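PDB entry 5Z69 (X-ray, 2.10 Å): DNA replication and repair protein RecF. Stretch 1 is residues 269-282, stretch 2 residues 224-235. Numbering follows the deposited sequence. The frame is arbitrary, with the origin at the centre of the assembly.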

# COMPACT_ATOMS: atom_id res chain seq x y z
N VAL A 269 -0.67 -3.06 13.84
CA VAL A 269 -1.92 -3.44 13.19
C VAL A 269 -3.10 -2.52 13.53
O VAL A 269 -3.47 -2.39 14.68
CB VAL A 269 -2.33 -4.88 13.55
CG1 VAL A 269 -3.72 -5.16 13.02
CG2 VAL A 269 -1.33 -5.91 12.98
N GLY A 270 -3.71 -1.91 12.53
CA GLY A 270 -4.97 -1.22 12.76
C GLY A 270 -5.16 0.02 11.92
O GLY A 270 -4.25 0.40 11.16
N PRO A 271 -6.34 0.67 12.06
CA PRO A 271 -6.69 1.91 11.37
C PRO A 271 -5.64 3.01 11.47
O PRO A 271 -5.55 3.82 10.56
CB PRO A 271 -7.99 2.35 12.07
CG PRO A 271 -8.62 1.09 12.53
CD PRO A 271 -7.51 0.06 12.73
N HIS A 272 -4.86 3.02 12.55
CA HIS A 272 -3.89 4.09 12.77
C HIS A 272 -2.62 3.94 11.94
O HIS A 272 -1.70 4.76 12.07
CB HIS A 272 -3.51 4.17 14.25
CG HIS A 272 -2.86 2.93 14.76
ND1 HIS A 272 -3.55 1.75 14.97
CD2 HIS A 272 -1.57 2.66 15.08
CE1 HIS A 272 -2.72 0.82 15.41
NE2 HIS A 272 -1.51 1.35 15.49
N ARG A 273 -2.55 2.90 11.11
CA ARG A 273 -1.40 2.72 10.22
C ARG A 273 -1.83 2.67 8.77
O ARG A 273 -1.03 2.30 7.93
CB ARG A 273 -0.64 1.42 10.54
CG ARG A 273 0.07 1.42 11.87
CD ARG A 273 1.22 2.41 11.87
NE ARG A 273 2.03 2.27 13.08
CZ ARG A 273 2.98 1.35 13.24
NH2 ARG A 273 3.64 1.32 14.39
N GLU A 274 -3.08 3.02 8.49
CA GLU A 274 -3.61 2.88 7.13
C GLU A 274 -3.27 4.08 6.26
O GLU A 274 -2.74 5.09 6.74
CB GLU A 274 -5.12 2.67 7.18
CG GLU A 274 -5.52 1.39 7.92
CD GLU A 274 -7.03 1.14 7.92
OE1 GLU A 274 -7.80 2.06 7.57
OE2 GLU A 274 -7.44 0.01 8.26
N ASP A 275 -3.54 3.97 4.96
CA ASP A 275 -3.38 5.10 4.07
C ASP A 275 -4.39 4.95 2.96
O ASP A 275 -5.08 3.93 2.91
CB ASP A 275 -1.96 5.17 3.53
CG ASP A 275 -1.64 6.50 2.86
OD1 ASP A 275 -2.47 7.42 2.94
OD2 ASP A 275 -0.56 6.62 2.24
N PHE A 276 -4.51 5.95 2.09
CA PHE A 276 -5.20 5.73 0.83
C PHE A 276 -4.39 6.40 -0.28
O PHE A 276 -3.74 7.42 -0.06
CB PHE A 276 -6.67 6.23 0.86
CG PHE A 276 -6.83 7.71 1.09
CD1 PHE A 276 -6.89 8.22 2.39
CD2 PHE A 276 -6.98 8.58 0.02
CE1 PHE A 276 -7.07 9.58 2.61
CE2 PHE A 276 -7.16 9.94 0.23
CZ PHE A 276 -7.21 10.45 1.53
N LYS A 277 -4.37 5.77 -1.44
CA LYS A 277 -3.53 6.25 -2.53
C LYS A 277 -4.42 6.95 -3.53
O LYS A 277 -5.50 6.46 -3.85
CB LYS A 277 -2.76 5.11 -3.21
CG LYS A 277 -1.53 4.59 -2.46
CD LYS A 277 -0.57 3.88 -3.42
CE LYS A 277 0.49 3.03 -2.71
NZ LYS A 277 1.48 3.80 -1.90
N ILE A 278 -3.97 8.10 -4.01
CA ILE A 278 -4.76 8.83 -5.00
C ILE A 278 -4.11 8.68 -6.38
O ILE A 278 -2.98 9.12 -6.57
CB ILE A 278 -4.90 10.31 -4.63
CG1 ILE A 278 -5.69 10.46 -3.32
CG2 ILE A 278 -5.59 11.09 -5.75
CD1 ILE A 278 -5.45 11.76 -2.60
N LEU A 279 -4.81 8.04 -7.32
CA LEU A 279 -4.22 7.78 -8.64
C LEU A 279 -4.79 8.67 -9.74
O LEU A 279 -6.01 8.79 -9.88
CB LEU A 279 -4.42 6.31 -9.05
CG LEU A 279 -3.84 5.17 -8.19
CD1 LEU A 279 -3.81 3.88 -8.97
CD2 LEU A 279 -2.46 5.49 -7.65
N ILE A 280 -3.89 9.27 -10.52
CA ILE A 280 -4.28 9.99 -11.73
C ILE A 280 -3.94 9.17 -12.97
O ILE A 280 -2.78 8.78 -13.17
CB ILE A 280 -3.58 11.36 -11.82
CG1 ILE A 280 -3.55 12.04 -10.45
CG2 ILE A 280 -4.27 12.24 -12.86
CD1 ILE A 280 -4.93 12.38 -9.92
N ASN A 281 -4.96 8.88 -13.79
CA ASN A 281 -4.82 8.09 -15.02
C ASN A 281 -4.36 6.65 -14.80
O ASN A 281 -4.71 5.75 -15.58
CB ASN A 281 -3.85 8.78 -15.99
CG ASN A 281 -4.30 10.17 -16.39
OD1 ASN A 281 -5.46 10.39 -16.73
ND2 ASN A 281 -3.37 11.13 -16.35
N GLY A 282 -3.59 6.42 -13.74
CA GLY A 282 -3.11 5.09 -13.41
C GLY A 282 -1.85 5.15 -12.58
O GLY A 282 -1.33 4.11 -12.14
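Stretch 2, residues 224-235: NEKLEIIYLNSA

Stretch 2 lies alongside stretch 1 as an antiparallel neighbour in a β-sheet. Its strand, 227-232, pairs with strand 275-280. The N-to-C directions differ by 162°, and the axes approach to 4.5 Å.

The register runs from Asp 275 opposite Leu 232 to Ile 280 opposite Leu 227. Lys 277 and Ile 230 form a hydrogen-bonded pair: Lys 277 N to Ile 230 O is 2.7 Å, and Ile 230 N to Lys 277 O is 2.9 Å. Leu 279 and Glu 228 repeat this, with Leu 279 N to Glu 228 O at 2.7 Å and Glu 228 N to Leu 279 O at 2.9 Å. At the Asp 275 end of the ladder the bond from Leu 232 N to Asp 275 O, 3.1 Å, is weak because its angle is bent.

Beyond the strand, Asn 281 continues the pattern. Its N donates to Lys 226 O at 2.7 Å. Its backbone turns to phi 64°, and its side chain, chi1 m, brings OD1 back to accept from Lys 226 N at 3.3 Å. The amide oxygen thus takes the place of a backbone carbonyl.

Side chains alternate between the two faces. Phe 276, Ile 278 and Ile 280 share one face with Tyr 231, Ile 229 and Leu 227. Leu 227 is t at chi1, and its end comes nearer to stretch 1. Its CD2 lies 3.6 Å from Ile 278 CG2 and 4.1 Å from Ile 280 CD1, so one methyl touches both isoleucines. Phe 276, chi1 p, has CD2 4.2 Å from Ile 229 CG2, an oblique contact.

The other face carries Asp 275, Lys 277 and Leu 279 with Leu 232, Ile 230 and Glu 228. Leu 279 CD1 is 4.3 Å from Ile 230 CG1. Lys 277 is m, t, t, m; its CE lies 3.9 Å from Leu 232 CD1, while its end leads away. Glu 228 is t, then p, which folds OE1 back to accept from its neighbour Ile 229 N at 2.8 Å.

Glu 274 anchors the Asp 275 end. Its chi1 is m and chi2 t, so the carboxylate reaches across. Tyr 231 is t at chi1, and its end comes nearer to stretch 1; its OH donates to Glu 274 OE1 at a very short 2.5 Å. Glu 274 OE2 accepts from Ser 234 N at 2.8 Å and from Ser 234 OG at 2.6 Å; chi1 p in Ser 234 lets both donors meet one oxygen. Gly 270 has phi 146°, where a CB would jam against the preceding carbonyl.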

# COMPACT_ATOMS: atom_id res chain seq x y z
N ASN A 224 -9.77 16.74 -17.40
CA ASN A 224 -10.11 15.60 -18.25
C ASN A 224 -9.26 14.36 -17.96
O ASN A 224 -9.02 13.55 -18.86
CB ASN A 224 -9.99 15.99 -19.73
CG ASN A 224 -10.93 15.20 -20.62
OD1 ASN A 224 -12.07 15.61 -20.84
ND2 ASN A 224 -10.46 14.06 -21.13
N GLU A 225 -8.82 14.22 -16.71
CA GLU A 225 -8.04 13.06 -16.28
C GLU A 225 -8.87 12.11 -15.42
O GLU A 225 -9.91 12.49 -14.88
CB GLU A 225 -6.79 13.50 -15.53
CG GLU A 225 -5.77 14.19 -16.42
CD GLU A 225 -4.74 14.97 -15.63
OE1 GLU A 225 -5.01 15.31 -14.46
OE2 GLU A 225 -3.65 15.24 -16.18
N LYS A 226 -8.40 10.87 -15.31
CA LYS A 226 -9.17 9.81 -14.66
C LYS A 226 -8.67 9.53 -13.25
O LYS A 226 -7.48 9.28 -13.05
CB LYS A 226 -9.12 8.53 -15.51
N LEU A 227 -9.58 9.58 -12.26
CA LEU A 227 -9.21 9.40 -10.85
C LEU A 227 -9.49 8.00 -10.37
O LEU A 227 -10.58 7.46 -10.59
CB LEU A 227 -9.96 10.40 -9.94
CG LEU A 227 -9.59 10.54 -8.44
CD1 LEU A 227 -10.33 9.60 -7.49
CD2 LEU A 227 -8.12 10.46 -8.24
N GLU A 228 -8.53 7.43 -9.67
CA GLU A 228 -8.79 6.24 -8.88
C GLU A 228 -8.29 6.44 -7.43
O GLU A 228 -7.33 7.17 -7.17
CB GLU A 228 -8.14 5.00 -9.51
CG GLU A 228 -8.63 3.67 -8.90
CD GLU A 228 -10.15 3.60 -8.81
OE1 GLU A 228 -10.71 3.99 -7.77
OE2 GLU A 228 -10.78 3.17 -9.80
N ILE A 229 -8.97 5.79 -6.48
CA ILE A 229 -8.55 5.82 -5.08
C ILE A 229 -8.40 4.42 -4.55
O ILE A 229 -9.34 3.63 -4.60
CB ILE A 229 -9.56 6.61 -4.19
CG1 ILE A 229 -9.44 8.10 -4.46
CG2 ILE A 229 -9.31 6.35 -2.71
CD1 ILE A 229 -10.32 8.94 -3.62
N ILE A 230 -7.21 4.12 -4.02
CA ILE A 230 -6.95 2.81 -3.42
C ILE A 230 -6.82 2.91 -1.91
O ILE A 230 -5.97 3.63 -1.39
CB ILE A 230 -5.65 2.17 -3.97
CG1 ILE A 230 -5.66 2.16 -5.50
CG2 ILE A 230 -5.48 0.76 -3.42
CD1 ILE A 230 -6.81 1.39 -6.08
N TYR A 231 -7.68 2.18 -1.21
CA TYR A 231 -7.71 2.19 0.24
C TYR A 231 -6.86 1.05 0.78
O TYR A 231 -7.26 -0.12 0.74
CB TYR A 231 -9.16 2.10 0.74
CG TYR A 231 -9.35 2.03 2.25
CD1 TYR A 231 -8.36 2.47 3.14
CD2 TYR A 231 -10.53 1.52 2.79
CE1 TYR A 231 -8.54 2.39 4.51
CE2 TYR A 231 -10.73 1.45 4.16
CZ TYR A 231 -9.74 1.89 5.00
OH TYR A 231 -9.94 1.79 6.35
N LEU A 232 -5.69 1.40 1.30
CA LEU A 232 -4.78 0.42 1.91
C LEU A 232 -5.16 0.16 3.36
O LEU A 232 -4.48 0.65 4.28
CB LEU A 232 -3.33 0.91 1.83
CG LEU A 232 -2.84 1.28 0.43
CD1 LEU A 232 -1.34 1.52 0.44
CD2 LEU A 232 -3.21 0.18 -0.55
N ASN A 233 -6.24 -0.60 3.57
CA ASN A 233 -6.69 -0.87 4.93
C ASN A 233 -5.86 -1.95 5.62
O ASN A 233 -5.11 -2.71 4.97
CB ASN A 233 -8.17 -1.24 4.95
CG ASN A 233 -8.46 -2.56 4.28
OD1 ASN A 233 -8.23 -3.63 4.86
ND2 ASN A 233 -8.99 -2.51 3.07
N SER A 234 -6.00 -2.02 6.93
CA SER A 234 -5.10 -2.83 7.75
C SER A 234 -5.55 -4.29 7.82
O SER A 234 -4.85 -5.13 8.40
CB SER A 234 -5.01 -2.26 9.17
OG SER A 234 -6.29 -1.87 9.65
N ALA A 235 -6.71 -4.58 7.23
CA ALA A 235 -7.25 -5.92 7.18
C ALA A 235 -6.75 -6.64 5.92
O ALA A 235 -6.96 -7.84 5.79
CB ALA A 235 -8.76 -5.90 7.20